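Local coordinates for alpha-fucosidase GH29 (Fusarium graminearum, PDB 4PSR), which probably releases alpha-linked L-fucose from the glycans of glycoproteins by hydrolysis, as a GH29 retaining fucosidase built on a TIM barrel, at residues 250-255 with 267-272. Numbering follows the deposited sequence.
Sequences LEFLAY and VVTTYK. With FUL (beta-L-fucopyranose), chain M.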
loop_
_atom_site.group_PDB
_atom_site.type_symbol
_atom_site.label_atom_id
_atom_site.label_comp_id
_atom_site.label_asym_id
_atom_site.label_seq_id
_atom_site.Cartn_x
_atom_site.Cartn_y
_atom_site.Cartn_z
ATOM N N LEU A 250 3.876 13.742 17.459
ATOM C CA LEU A 250 5.316 13.735 17.574
ATOM C C LEU A 250 5.786 12.783 18.676
ATOM O O LEU A 250 6.826 12.137 18.530
ATOM C CB LEU A 250 5.847 15.153 17.847
ATOM C CG LEU A 250 5.817 16.055 16.622
ATOM C CD1 LEU A 250 6.087 17.493 17.055
ATOM C CD2 LEU A 250 6.881 15.594 15.640
ATOM N N GLU A 251 5.020 12.692 19.767
ATOM C CA GLU A 251 5.383 11.782 20.851
ATOM C C GLU A 251 5.251 10.311 20.386
ATOM O O GLU A 251 6.071 9.473 20.740
ATOM C CB GLU A 251 4.514 12.073 22.079
ATOM C CG GLU A 251 4.963 13.355 22.807
ATOM C CD GLU A 251 3.980 13.876 23.829
ATOM O OE1 GLU A 251 2.910 13.286 24.016
ATOM O OE2 GLU A 251 4.296 14.916 24.456
ATOM N N PHE A 252 4.209 10.026 19.598
ATOM C CA PHE A 252 4.085 8.700 18.977
ATOM C C PHE A 252 5.292 8.355 18.098
ATOM O O PHE A 252 5.892 7.265 18.246
ATOM C CB PHE A 252 2.813 8.578 18.133
ATOM C CG PHE A 252 2.857 7.387 17.217
ATOM C CD1 PHE A 252 2.779 6.085 17.717
ATOM C CD2 PHE A 252 3.056 7.563 15.853
ATOM C CE1 PHE A 252 2.873 4.983 16.861
ATOM C CE2 PHE A 252 3.145 6.473 14.988
ATOM C CZ PHE A 252 3.059 5.186 15.493
ATOM N N LEU A 253 5.661 9.253 17.176
ATOM C CA LEU A 253 6.764 8.991 16.266
ATOM C C LEU A 253 8.053 8.732 17.046
ATOM O O LEU A 253 8.772 7.757 16.791
ATOM C CB LEU A 253 6.917 10.167 15.270
ATOM C CG LEU A 253 5.758 10.357 14.297
ATOM C CD1 LEU A 253 5.896 11.672 13.528
ATOM C CD2 LEU A 253 5.689 9.166 13.309
ATOM N N ALA A 254 8.370 9.622 17.987
ATOM C CA ALA A 254 9.585 9.421 18.776
ATOM C C ALA A 254 9.555 8.117 19.586
ATOM O O ALA A 254 10.543 7.386 19.625
ATOM C CB ALA A 254 9.858 10.627 19.701
ATOM N N TYR A 255 8.403 7.815 20.201
ATOM C CA TYR A 255 8.293 6.598 21.003
ATOM C C TYR A 255 8.504 5.335 20.175
ATOM O O TYR A 255 9.308 4.476 20.518
ATOM C CB TYR A 255 6.967 6.553 21.741
ATOM C CG TYR A 255 6.880 5.500 22.815
ATOM C CD1 TYR A 255 7.150 5.812 24.137
ATOM C CD2 TYR A 255 6.518 4.192 22.523
ATOM C CE1 TYR A 255 7.066 4.870 25.135
ATOM C CE2 TYR A 255 6.414 3.240 23.521
ATOM C CZ TYR A 255 6.702 3.600 24.833
ATOM O OH TYR A 255 6.611 2.676 25.855
ATOM N N VAL A 267 11.782 -0.228 11.800
ATOM C CA VAL A 267 10.325 -0.169 11.827
ATOM C C VAL A 267 9.817 0.849 10.838
ATOM O O VAL A 267 10.547 1.743 10.384
ATOM C CB VAL A 267 9.753 0.107 13.245
ATOM C CG1 VAL A 267 10.234 -0.978 14.193
ATOM C CG2 VAL A 267 10.114 1.531 13.762
ATOM N N VAL A 268 8.548 0.707 10.488
ATOM C CA VAL A 268 7.893 1.565 9.502
ATOM C C VAL A 268 6.580 2.069 10.044
ATOM O O VAL A 268 5.837 1.327 10.690
ATOM C CB VAL A 268 7.595 0.771 8.219
ATOM C CG1 VAL A 268 6.828 1.587 7.184
ATOM C CG2 VAL A 268 8.889 0.242 7.627
ATOM N N THR A 269 6.252 3.345 9.797
ATOM C CA THR A 269 4.882 3.781 9.997
ATOM C C THR A 269 4.334 4.426 8.724
ATOM O O THR A 269 5.073 5.091 7.981
ATOM C CB THR A 269 4.738 4.711 11.236
ATOM O OG1 THR A 269 3.363 4.846 11.599
ATOM C CG2 THR A 269 5.353 6.090 10.993
ATOM N N THR A 270 3.079 4.127 8.420
ATOM C CA THR A 270 2.415 4.638 7.223
ATOM C C THR A 270 1.278 5.593 7.620
ATOM O O THR A 270 0.768 5.556 8.758
ATOM C CB THR A 270 1.834 3.508 6.300
ATOM O OG1 THR A 270 0.676 2.935 6.918
ATOM C CG2 THR A 270 2.844 2.407 6.008
ATOM N N TYR A 271 0.906 6.465 6.703
ATOM C CA TYR A 271 -0.196 7.395 6.948
ATOM C C TYR A 271 -0.817 7.700 5.585
ATOM O O TYR A 271 -0.151 7.509 4.553
ATOM C CB TYR A 271 0.254 8.666 7.703
ATOM C CG TYR A 271 1.091 9.569 6.845
ATOM C CD1 TYR A 271 2.317 9.160 6.327
ATOM C CD2 TYR A 271 0.621 10.842 6.521
ATOM C CE1 TYR A 271 3.040 9.967 5.501
ATOM C CE2 TYR A 271 1.341 11.666 5.691
ATOM C CZ TYR A 271 2.547 11.235 5.184
ATOM O OH TYR A 271 3.249 12.061 4.321
ATOM N N LYS A 272 -2.070 8.145 5.565
ATOM C CA LYS A 272 -2.748 8.368 4.275
ATOM C C LYS A 272 -2.086 9.519 3.506
ATOM O O LYS A 272 -1.763 10.546 4.076
ATOM C CB LYS A 272 -4.247 8.582 4.444
ATOM C CG LYS A 272 -4.968 7.363 4.974
ATOM C CD LYS A 272 -4.914 6.188 3.972
ATOM C CE LYS A 272 -5.715 4.980 4.424
ATOM N NZ LYS A 272 -7.168 5.248 4.342
HETATM C C1 FUL M . -10.435 4.385 5.123
HETATM C C2 FUL M . -11.372 3.931 6.223
HETATM O O2 FUL M . -12.362 4.922 6.540
HETATM C C3 FUL M . -12.024 2.671 5.718
HETATM O O3 FUL M . -12.971 2.235 6.667
HETATM C C4 FUL M . -10.933 1.651 5.510
HETATM O O4 FUL M . -10.336 1.336 6.764
HETATM C C5 FUL M . -9.902 2.208 4.538
HETATM C C6 FUL M . -8.725 1.279 4.329
HETATM O O5 FUL M . -9.381 3.466 4.958
HETATM O O1 FUL M . -9.860 5.609 5.505
#
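The ring of Phe-252 meets Thr-269 with its edge: OG1 lies in the ring plane, 3.8 Å from CE2 and nearly as close to CZ. Towards helix 200-218 the same ring stacks with His-211, and it also packs on Leu-215 and on Ile-223 of the neighbouring strand. With CG anti to the backbone N (chi1 165°), the ring extends from the helix to the strand, and the side chains of Phe-252 and Thr-269 run past each other in opposite directions. The hydroxyl at the ring edge is itself hydrogen-bonded to the carbonyl O of Ile-223, so a buried polar atom is satisfied within the sheet. The methyl CG2 of Thr-269 makes a van der Waals contact with CD2 of Leu-253 at 3.9 Å, the side chains crossing at about a right angle. Helix 246-263 thus covers the outer side of strand 268-272, the fifth of the eight parallel strands of the TIM barrel; it is the crossover helix from strand 222-225, a beta-alpha-beta unit. At the C-terminal end of strand 268-272, Lys-272, bent at chi2 and chi4, turns into the sugar site: NZ donates to O5 of the fucose at 2.9 Å and forms a salt bridge with Asp-226, which also hydrogen-bonds the sugar.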